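Local coordinates for dihydropteridine reductase (Dictyostelium discoideum, PDB 3ORF), which catalyses the NAD(P)H-dependent reduction of quinonoid dihydropteridines to tetrahydropteridines, probably supplying tetrahydrobiopterin to the aromatic amino acid hydroxylases, at residues 62-67 with 75-80; 50-55 with 79-84; 109-114 with 155-160. All coordinates share one frame; numbering follows the deposited sequence.

Contact 1. Residues 62-67 with 75-80; sequences HSFTIK and KSVIEK
Phe64 of the strand 62-65 leans across to the helix 71-82 and meets Val77 and Lys80, which follow each other at a spacing of three residues on the helix face turned to the strand. The closest approach is at the root of the aromatic side chain, where Phe64 CB lies 3.5 Å from Val77 CG2. The same methyl also reaches the start of the ring, at an oblique angle, with Phe64 CG 3.9 Å from Val77 CG2. Val77 can serve two neighbours because it branches at CB. CG2 stands anti to the backbone N and is given to Phe64, whereas CB and CG1 meet Ile66, with Ile66 CG2 4.0 Å from Val77 CB. A compact, beta-branched residue suits a position where the helix comes so near the strand that the CA atoms of Phe64 and Val77 are only 7.1 Å apart.

Lys80 contributes the hydrocarbon part of its chain. Straight from CG onward, it passes alongside the ring, heading the opposite way to the phenylalanine side chain, and Lys80 CD comes to 4.1 Å from Phe64 CD2. A long, amphipathic side chain fits this border, since its methylenes shelter the aromatic ring while the residue as a whole is exposed. On the sheet side Phe64 rests on Ile50 of the strand 48-53, and Ile66 touches both Ile52 and the bound NAD. The apolar layer joins the outermost strand at this end of the sheet to the helix following it in the chain, the first half of a beta-alpha-beta crossover of the Rossmann fold.

Contact 2. Residues 50-55 with 79-84; sequences ISIDFR and EKINSK. With NAD (nicotinamide-adenine-dinucleotide), chain E.
Ile81 projects from late in the helix 71-82 toward Ile50 and Ile52 on the strand 48-53, part of the helix-on-sheet packing of the Rossmann fold. The tighter of the two meetings is methyl to methyl, with Ile52 CD1 4.0 Å from Ile81 CD1; Ile50 CG2 touches the same Ile81 CD1 more loosely, at 4.5 Å. Even the nearest CA atoms, those of Ile50 and Ile81, are 9.3 Å apart, so long branched side chains are needed to bridge the gap. Ile81 manages it with CG1 anti to its carbonyl carbon and CD1 swung out straight (chi2 173°). Leu26 of the neighbouring strand, Ile86 and Phe64 enclose the same apolar layer.

The solvent side is quite different. Lys80, Asn82, Ser83 and Lys84 are exposed and do not reach 50-55, though Lys80 and Lys84 border Phe64 with their chains; polar residues suit this solvent-facing stretch. Here Ser83 OG donates a long bond to Lys80 O from above the carbonyl plane.

Past Ile52 the strand runs out into the cofactor site. An acidic residue at this point, typical of Rossmann enzymes that use NAD(H), binds the adenine ribose: NAD O2B donates to Asp53 OD1 at 2.7 Å and NAD O3B to Asp53 OD2 at 2.6 Å. Arg55 NH1 donates to both NAD O2B and NAD O3B, each bond 3.0 Å and bent, while the ring of Phe54 lies against the adenine, with Phe54 CZ 3.5 Å from NAD C5A. The carboxylate is steadied from behind: Ser31 N holds Asp53 OD2, and Phe54 N donates to Asp53 OD1 at 2.6 Å, on its anti lone pair.

Contact 3. Residues 109-114 with 155-160; sequences LKSVKG and MIAYGA. With NAD (nicotinamide-adenine-dinucleotide), chain E.
The active-site helix of this short-chain dehydrogenase/reductase, 156-172, packs its first turn against the helix 108-133 through Ala157, next to the predicted proton acceptor Tyr158. Ala157 CB nestles against the backbone of the partner helix, 3.9 Å from Val112 CA and 3.8 Å from Ser111 O. The hydroxyl is close as well, with Ser111 OG 3.7 Å from Ala157 CB. Alanine suits the spot because the CA atoms of Val112 and Ala157 are only 5.2 Å apart, a very close helix-helix approach.

Small size matters for Ser111 too. Its hydroxyl is hydrogen-bonded to Phe108 O one turn back, and also accepts from a water 2.8 Å from Ser111 OG. That water in turn takes the amide hydrogen of Ala157 N at 3.0 Å, which in the opening turn of a helix has no carbonyl of its own helix to bond. Val112 and Lys113 further touch Phe124 and Tyr121 of the second subunit, placing the pair of helices at the dimer interface.

Tyr158, with CG anti to the backbone N, turns its ring to the other side, toward the cofactor; Tyr158 OH stands 3.0 Å from NAD C5N on the nicotinamide ring. Close methyl-to-backbone packing and a water-satisfied helix start thus belong to the same turn that carries Tyr158, whose hydroxyl position is consistent with proton transfer beside the hydride-exchanging ring.

Contacts 1 and 2 are nearly one unit: their centres are 3 Å apart, both end on helix 71-82, and their strands, 62-65 and 48-53, are consecutive in the chain and adjacent in the parallel part of the sheet. Backbone pairing such as Phe64 N to Ser51 O ties them together. Contact 3 comes later in the chain and lies apart, its centre 27 Å from that of contact 1 and 28 Å from that of contact 2, joining helices 108-133 and 156-172. NAD spans the distance between the segments of contacts 2 and 3, so the adenosine grip at 50-55 and the predicted catalytic tyrosine of 155-160 lie at different places along one bound cofactor.

Contact 1. Residues 62-67 with 75-80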
# COMPACT_ATOMS: atom_id res chain seq x y z
N HIS A 62 -29.39 0.42 9.92
CA HIS A 62 -29.34 1.10 8.65
C HIS A 62 -28.33 0.39 7.77
O HIS A 62 -27.22 0.09 8.22
CB HIS A 62 -28.88 2.53 8.82
CG HIS A 62 -29.78 3.38 9.67
ND1 HIS A 62 -30.79 4.15 9.13
CD2 HIS A 62 -29.77 3.64 11.00
CE1 HIS A 62 -31.38 4.83 10.10
NE2 HIS A 62 -30.77 4.54 11.25
N SER A 63 -28.69 0.15 6.52
CA SER A 63 -27.77 -0.57 5.64
C SER A 63 -27.65 0.15 4.30
O SER A 63 -28.67 0.50 3.69
CB SER A 63 -28.22 -2.05 5.46
OG SER A 63 -27.55 -2.68 4.39
N PHE A 64 -26.42 0.34 3.84
CA PHE A 64 -26.16 1.04 2.58
C PHE A 64 -25.33 0.17 1.66
O PHE A 64 -24.46 -0.61 2.10
CB PHE A 64 -25.45 2.38 2.80
CG PHE A 64 -26.27 3.38 3.57
CD1 PHE A 64 -26.15 3.48 4.96
CD2 PHE A 64 -27.20 4.18 2.92
CE1 PHE A 64 -26.91 4.36 5.69
CE2 PHE A 64 -27.98 5.09 3.65
CZ PHE A 64 -27.84 5.18 5.05
N THR A 65 -25.55 0.35 0.37
CA THR A 65 -24.94 -0.42 -0.64
C THR A 65 -24.07 0.54 -1.43
O THR A 65 -24.48 1.72 -1.64
CB THR A 65 -26.05 -1.06 -1.48
OG1 THR A 65 -25.83 -2.44 -1.54
CG2 THR A 65 -26.24 -0.41 -2.89
N ILE A 66 -22.88 0.09 -1.84
CA ILE A 66 -22.02 0.89 -2.73
C ILE A 66 -21.69 0.04 -3.94
O ILE A 66 -21.61 -1.16 -3.80
CB ILE A 66 -20.76 1.41 -2.02
CG1 ILE A 66 -20.10 0.29 -1.20
CG2 ILE A 66 -21.15 2.60 -1.11
CD1 ILE A 66 -18.69 0.71 -0.78
N LYS A 67 -21.61 0.64 -5.13
CA LYS A 67 -21.44 -0.14 -6.35
C LYS A 67 -19.96 -0.33 -6.46
O LYS A 67 -19.53 -1.31 -7.04
CB LYS A 67 -21.97 0.51 -7.67
CG LYS A 67 -23.32 1.30 -7.69
CD LYS A 67 -24.62 0.44 -7.98
CE LYS A 67 -24.78 -0.04 -9.45
NZ LYS A 67 -25.66 -1.27 -9.53
N LYS A 75 -18.22 9.44 -1.64
CA LYS A 75 -18.94 10.73 -1.37
C LYS A 75 -20.45 10.53 -1.15
O LYS A 75 -21.00 11.17 -0.24
CB LYS A 75 -18.69 11.82 -2.43
CG LYS A 75 -17.43 12.69 -2.20
CD LYS A 75 -17.55 14.05 -2.86
CE LYS A 75 -17.60 14.04 -4.42
NZ LYS A 75 -18.06 15.39 -4.96
N SER A 76 -21.11 9.64 -1.92
CA SER A 76 -22.60 9.58 -1.85
C SER A 76 -23.10 8.99 -0.58
O SER A 76 -24.02 9.52 0.02
CB SER A 76 -23.21 8.79 -3.01
OG SER A 76 -22.77 9.42 -4.20
N VAL A 77 -22.47 7.88 -0.17
CA VAL A 77 -22.90 7.19 1.01
C VAL A 77 -22.64 8.07 2.26
O VAL A 77 -23.50 8.15 3.18
CB VAL A 77 -22.30 5.73 1.05
CG1 VAL A 77 -20.89 5.74 1.62
CG2 VAL A 77 -23.13 4.89 1.86
N ILE A 78 -21.50 8.78 2.27
CA ILE A 78 -21.27 9.77 3.34
C ILE A 78 -22.31 10.86 3.22
O ILE A 78 -22.95 11.22 4.22
CB ILE A 78 -19.93 10.50 3.27
CG1 ILE A 78 -18.75 9.55 3.35
CG2 ILE A 78 -19.82 11.52 4.41
CD1 ILE A 78 -18.86 8.59 4.50
N GLU A 79 -22.51 11.37 2.00
CA GLU A 79 -23.54 12.42 1.80
C GLU A 79 -24.94 11.95 2.26
O GLU A 79 -25.64 12.71 2.89
CB GLU A 79 -23.46 13.03 0.38
CG GLU A 79 -22.06 13.74 0.12
CD GLU A 79 -21.85 14.34 -1.29
OE1 GLU A 79 -22.29 13.77 -2.34
OE2 GLU A 79 -21.22 15.41 -1.32
N LYS A 80 -25.26 10.66 2.03
CA LYS A 80 -26.53 10.06 2.47
C LYS A 80 -26.64 9.96 3.97
O LYS A 80 -27.66 10.30 4.53
CB LYS A 80 -26.74 8.66 1.91
CG LYS A 80 -27.22 8.56 0.48
CD LYS A 80 -27.25 7.08 0.07
CE LYS A 80 -27.41 6.92 -1.45
NZ LYS A 80 -27.21 5.49 -1.84

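Contact 2. Residues 50-55 with 79-84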
# COMPACT_ATOMS: atom_id res chain seq x y z
N ILE A 50 -24.96 0.60 11.72
CA ILE A 50 -25.05 1.00 10.32
C ILE A 50 -24.01 0.20 9.51
O ILE A 50 -22.86 0.03 9.97
CB ILE A 50 -24.73 2.46 10.13
CG1 ILE A 50 -25.73 3.33 10.89
CG2 ILE A 50 -24.77 2.81 8.68
CD1 ILE A 50 -25.09 4.46 11.49
N SER A 51 -24.40 -0.27 8.32
CA SER A 51 -23.52 -1.13 7.52
C SER A 51 -23.39 -0.57 6.11
O SER A 51 -24.39 -0.21 5.50
CB SER A 51 -24.06 -2.59 7.52
OG SER A 51 -23.46 -3.45 6.55
N ILE A 52 -22.15 -0.42 5.63
CA ILE A 52 -21.88 -0.16 4.21
C ILE A 52 -21.14 -1.40 3.67
O ILE A 52 -20.18 -1.88 4.28
CB ILE A 52 -20.98 1.11 4.00
CG1 ILE A 52 -21.60 2.38 4.64
CG2 ILE A 52 -20.63 1.33 2.51
CD1 ILE A 52 -20.52 3.52 4.92
N ASP A 53 -21.59 -1.91 2.54
CA ASP A 53 -21.02 -3.11 1.90
C ASP A 53 -21.55 -3.18 0.44
O ASP A 53 -22.29 -2.24 0.00
CB ASP A 53 -21.34 -4.36 2.71
CG ASP A 53 -20.31 -5.45 2.51
OD1 ASP A 53 -19.79 -5.59 1.37
OD2 ASP A 53 -19.98 -6.15 3.51
N PHE A 54 -21.15 -4.20 -0.32
CA PHE A 54 -21.66 -4.32 -1.72
C PHE A 54 -23.11 -4.83 -1.76
O PHE A 54 -23.84 -4.58 -2.71
CB PHE A 54 -20.75 -5.14 -2.67
CG PHE A 54 -19.35 -4.58 -2.78
CD1 PHE A 54 -18.23 -5.40 -2.59
CD2 PHE A 54 -19.13 -3.21 -3.03
CE1 PHE A 54 -16.90 -4.86 -2.67
CE2 PHE A 54 -17.80 -2.68 -3.08
CZ PHE A 54 -16.73 -3.50 -2.93
N ARG A 55 -23.51 -5.51 -0.70
CA ARG A 55 -24.87 -6.01 -0.56
C ARG A 55 -25.37 -5.56 0.85
O ARG A 55 -24.55 -5.16 1.73
CB ARG A 55 -24.88 -7.54 -0.79
CG ARG A 55 -24.25 -8.34 0.31
CD ARG A 55 -23.62 -9.66 -0.19
NE ARG A 55 -22.84 -10.29 0.90
CZ ARG A 55 -21.56 -10.00 1.18
NH1 ARG A 55 -20.88 -9.12 0.43
NH2 ARG A 55 -20.94 -10.59 2.19
N GLU A 79 -22.51 11.37 2.00
CA GLU A 79 -23.54 12.42 1.80
C GLU A 79 -24.94 11.95 2.26
O GLU A 79 -25.64 12.71 2.89
CB GLU A 79 -23.46 13.03 0.38
CG GLU A 79 -22.06 13.74 0.12
CD GLU A 79 -21.85 14.34 -1.29
OE1 GLU A 79 -22.29 13.77 -2.34
OE2 GLU A 79 -21.22 15.41 -1.32
N LYS A 80 -25.26 10.66 2.03
CA LYS A 80 -26.53 10.06 2.47
C LYS A 80 -26.64 9.96 3.97
O LYS A 80 -27.66 10.30 4.53
CB LYS A 80 -26.74 8.66 1.91
CG LYS A 80 -27.22 8.56 0.48
CD LYS A 80 -27.25 7.08 0.07
CE LYS A 80 -27.41 6.92 -1.45
NZ LYS A 80 -27.21 5.49 -1.84
N ILE A 81 -25.59 9.47 4.62
CA ILE A 81 -25.63 9.24 6.07
C ILE A 81 -25.65 10.57 6.85
O ILE A 81 -26.25 10.70 7.95
CB ILE A 81 -24.38 8.45 6.48
CG1 ILE A 81 -24.45 7.00 5.95
CG2 ILE A 81 -24.21 8.48 7.99
CD1 ILE A 81 -23.22 6.19 6.15
N ASN A 82 -24.95 11.54 6.26
CA ASN A 82 -24.83 12.92 6.76
C ASN A 82 -26.20 13.60 6.74
O ASN A 82 -26.71 14.01 7.80
CB ASN A 82 -23.83 13.68 5.87
CG ASN A 82 -22.98 14.66 6.64
OD1 ASN A 82 -21.94 14.29 7.21
ND2 ASN A 82 -23.40 15.91 6.65
N SER A 83 -26.81 13.70 5.56
CA SER A 83 -28.19 14.22 5.41
C SER A 83 -29.26 13.47 6.25
O SER A 83 -30.39 13.88 6.27
CB SER A 83 -28.61 14.25 3.93
OG SER A 83 -29.13 13.00 3.46
N LYS A 84 -28.89 12.38 6.93
CA LYS A 84 -29.78 11.69 7.89
C LYS A 84 -29.43 12.10 9.33
O LYS A 84 -29.95 11.55 10.29
CB LYS A 84 -29.64 10.17 7.75
CG LYS A 84 -30.51 9.57 6.68
CD LYS A 84 -30.18 8.11 6.45
CE LYS A 84 -31.43 7.21 6.36
NZ LYS A 84 -32.48 7.65 5.37
PA NAD E . -15.57 -11.64 4.11
O1A NAD E . -15.15 -11.91 2.71
O2A NAD E . -16.71 -12.39 4.72
O5B NAD E . -16.11 -10.09 4.14
C5B NAD E . -15.49 -8.96 3.63
C4B NAD E . -16.63 -7.98 3.30
O4B NAD E . -15.98 -6.80 2.73
C3B NAD E . -17.51 -8.56 2.17
O3B NAD E . -18.85 -8.24 2.43
C2B NAD E . -17.17 -7.72 0.95
O2B NAD E . -18.32 -7.52 0.11
C1B NAD E . -16.77 -6.39 1.62
N9A NAD E . -15.84 -5.54 0.83
C8A NAD E . -14.80 -6.00 0.09
N7A NAD E . -14.18 -4.93 -0.42
C5A NAD E . -14.83 -3.79 -0.04
C6A NAD E . -14.66 -2.39 -0.27
N6A NAD E . -13.69 -1.92 -1.10
N1A NAD E . -15.52 -1.50 0.31
C2A NAD E . -16.52 -1.94 1.06
N3A NAD E . -16.70 -3.25 1.29
C4A NAD E . -15.91 -4.20 0.74
O3 NAD E . -14.24 -11.70 4.95
PN NAD E . -14.03 -11.89 6.46
O1N NAD E . -13.66 -13.33 6.58
O2N NAD E . -15.10 -11.21 7.31
O5D NAD E . -12.67 -11.06 6.77
C5D NAD E . -12.68 -9.74 7.32
C4D NAD E . -11.26 -9.14 7.29
O4D NAD E . -10.30 -10.13 7.77
C3D NAD E . -10.72 -8.69 5.93
O3D NAD E . -10.24 -7.31 6.12
C2D NAD E . -9.53 -9.62 5.66
O2D NAD E . -8.59 -8.87 4.87
C1D NAD E . -9.05 -9.75 7.12
N1N NAD E . -7.89 -10.55 7.74
C2N NAD E . -7.95 -11.97 8.10
C3N NAD E . -6.78 -12.55 8.69
C7N NAD E . -6.69 -14.04 9.14
O7N NAD E . -5.67 -14.70 8.87
N7N NAD E . -7.74 -14.47 9.87
C4N NAD E . -5.63 -11.77 8.95
C5N NAD E . -5.61 -10.40 8.63
C6N NAD E . -6.72 -9.81 8.04

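Contact 3. Residues 109-114 with 155-160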
# COMPACT_ATOMS: atom_id res chain seq x y z
N LEU A 109 -0.90 -10.77 -11.40
CA LEU A 109 -1.56 -9.55 -11.81
C LEU A 109 -3.02 -9.42 -11.37
O LEU A 109 -3.43 -8.30 -10.96
CB LEU A 109 -1.40 -9.29 -13.31
CG LEU A 109 0.08 -8.95 -13.56
CD1 LEU A 109 0.52 -9.16 -15.04
CD2 LEU A 109 0.53 -7.63 -12.98
N LYS A 110 -3.80 -10.52 -11.41
CA LYS A 110 -5.18 -10.51 -10.90
C LYS A 110 -5.21 -10.21 -9.37
O LYS A 110 -6.18 -9.58 -8.84
CB LYS A 110 -5.87 -11.89 -11.08
CG LYS A 110 -6.73 -12.07 -12.35
CD LYS A 110 -6.89 -13.61 -12.71
CE LYS A 110 -5.94 -14.10 -13.88
NZ LYS A 110 -5.22 -15.44 -13.62
N SER A 111 -4.22 -10.79 -8.65
CA SER A 111 -4.25 -10.77 -7.23
C SER A 111 -3.97 -9.29 -6.87
O SER A 111 -4.56 -8.74 -5.97
CB SER A 111 -3.23 -11.76 -6.66
OG SER A 111 -1.90 -11.24 -6.72
N VAL A 112 -3.14 -8.65 -7.65
CA VAL A 112 -2.85 -7.22 -7.47
C VAL A 112 -4.13 -6.40 -7.50
O VAL A 112 -4.50 -5.76 -6.53
CB VAL A 112 -1.91 -6.70 -8.51
CG1 VAL A 112 -1.85 -5.10 -8.52
CG2 VAL A 112 -0.52 -7.33 -8.34
N LYS A 113 -4.88 -6.49 -8.58
CA LYS A 113 -6.08 -5.67 -8.64
C LYS A 113 -7.15 -6.09 -7.59
O LYS A 113 -7.75 -5.22 -6.95
CB LYS A 113 -6.62 -5.58 -10.07
CG LYS A 113 -8.12 -5.35 -10.11
CD LYS A 113 -8.60 -5.50 -11.50
CE LYS A 113 -9.51 -4.32 -11.79
NZ LYS A 113 -10.88 -4.89 -11.68
N GLY A 114 -7.33 -7.39 -7.37
CA GLY A 114 -8.20 -7.84 -6.31
C GLY A 114 -7.87 -7.25 -4.93
O GLY A 114 -8.76 -6.89 -4.18
N MET A 155 2.49 -14.07 -1.03
CA MET A 155 1.20 -13.38 -1.12
C MET A 155 1.47 -11.88 -1.06
O MET A 155 1.00 -11.12 -0.20
CB MET A 155 0.26 -13.80 0.01
CG MET A 155 0.86 -13.66 1.39
SD MET A 155 -0.24 -14.28 2.70
CE MET A 155 0.32 -15.97 2.95
N ILE A 156 2.23 -11.48 -2.06
CA ILE A 156 2.82 -10.20 -2.12
C ILE A 156 1.75 -9.09 -2.18
O ILE A 156 1.94 -8.00 -1.65
CB ILE A 156 3.73 -10.18 -3.40
CG1 ILE A 156 4.94 -11.08 -3.18
CG2 ILE A 156 4.18 -8.76 -3.74
CD1 ILE A 156 5.97 -10.99 -4.28
N ALA A 157 0.67 -9.34 -2.88
CA ALA A 157 -0.30 -8.26 -3.07
C ALA A 157 -1.11 -8.04 -1.81
O ALA A 157 -1.39 -6.87 -1.37
CB ALA A 157 -1.20 -8.60 -4.25
N TYR A 158 -1.45 -9.13 -1.17
CA TYR A 158 -2.15 -9.05 0.14
C TYR A 158 -1.22 -8.38 1.14
O TYR A 158 -1.66 -7.51 1.92
CB TYR A 158 -2.53 -10.46 0.61
CG TYR A 158 -3.13 -10.56 2.01
CD1 TYR A 158 -4.44 -10.14 2.24
CD2 TYR A 158 -2.39 -11.10 3.06
CE1 TYR A 158 -5.01 -10.27 3.47
CE2 TYR A 158 -2.97 -11.22 4.37
CZ TYR A 158 -4.25 -10.82 4.53
OH TYR A 158 -4.83 -10.92 5.73
N GLY A 159 0.06 -8.80 1.18
CA GLY A 159 1.01 -8.27 2.23
C GLY A 159 1.22 -6.76 2.02
O GLY A 159 1.13 -5.94 2.95
N ALA A 160 1.44 -6.36 0.75
CA ALA A 160 1.69 -4.92 0.52
C ALA A 160 0.45 -4.03 0.81
O ALA A 160 0.60 -2.99 1.33
CB ALA A 160 2.22 -4.67 -0.86
PA NAD E . -15.57 -11.64 4.11
O1A NAD E . -15.15 -11.91 2.71
O2A NAD E . -16.71 -12.39 4.72
O5B NAD E . -16.11 -10.09 4.14
C5B NAD E . -15.49 -8.96 3.63
C4B NAD E . -16.63 -7.98 3.30
O4B NAD E . -15.98 -6.80 2.73
C3B NAD E . -17.51 -8.56 2.17
O3B NAD E . -18.85 -8.24 2.43
C2B NAD E . -17.17 -7.72 0.95
O2B NAD E . -18.32 -7.52 0.11
C1B NAD E . -16.77 -6.39 1.62
N9A NAD E . -15.84 -5.54 0.83
C8A NAD E . -14.80 -6.00 0.09
N7A NAD E . -14.18 -4.93 -0.42
C5A NAD E . -14.83 -3.79 -0.04
C6A NAD E . -14.66 -2.39 -0.27
N6A NAD E . -13.69 -1.92 -1.10
N1A NAD E . -15.52 -1.50 0.31
C2A NAD E . -16.52 -1.94 1.06
N3A NAD E . -16.70 -3.25 1.29
C4A NAD E . -15.91 -4.20 0.74
O3 NAD E . -14.24 -11.70 4.95
PN NAD E . -14.03 -11.89 6.46
O1N NAD E . -13.66 -13.33 6.58
O2N NAD E . -15.10 -11.21 7.31
O5D NAD E . -12.67 -11.06 6.77
C5D NAD E . -12.68 -9.74 7.32
C4D NAD E . -11.26 -9.14 7.29
O4D NAD E . -10.30 -10.13 7.77
C3D NAD E . -10.72 -8.69 5.93
O3D NAD E . -10.24 -7.31 6.12
C2D NAD E . -9.53 -9.62 5.66
O2D NAD E . -8.59 -8.87 4.87
C1D NAD E . -9.05 -9.75 7.12
N1N NAD E . -7.89 -10.55 7.74
C2N NAD E . -7.95 -11.97 8.10
C3N NAD E . -6.78 -12.55 8.69
C7N NAD E . -6.69 -14.04 9.14
O7N NAD E . -5.67 -14.70 8.87
N7N NAD E . -7.74 -14.47 9.87
C4N NAD E . -5.63 -11.77 8.95
C5N NAD E . -5.61 -10.40 8.63
C6N NAD E . -6.72 -9.81 8.04
O HOH W 1 0.02 -11.62 -4.70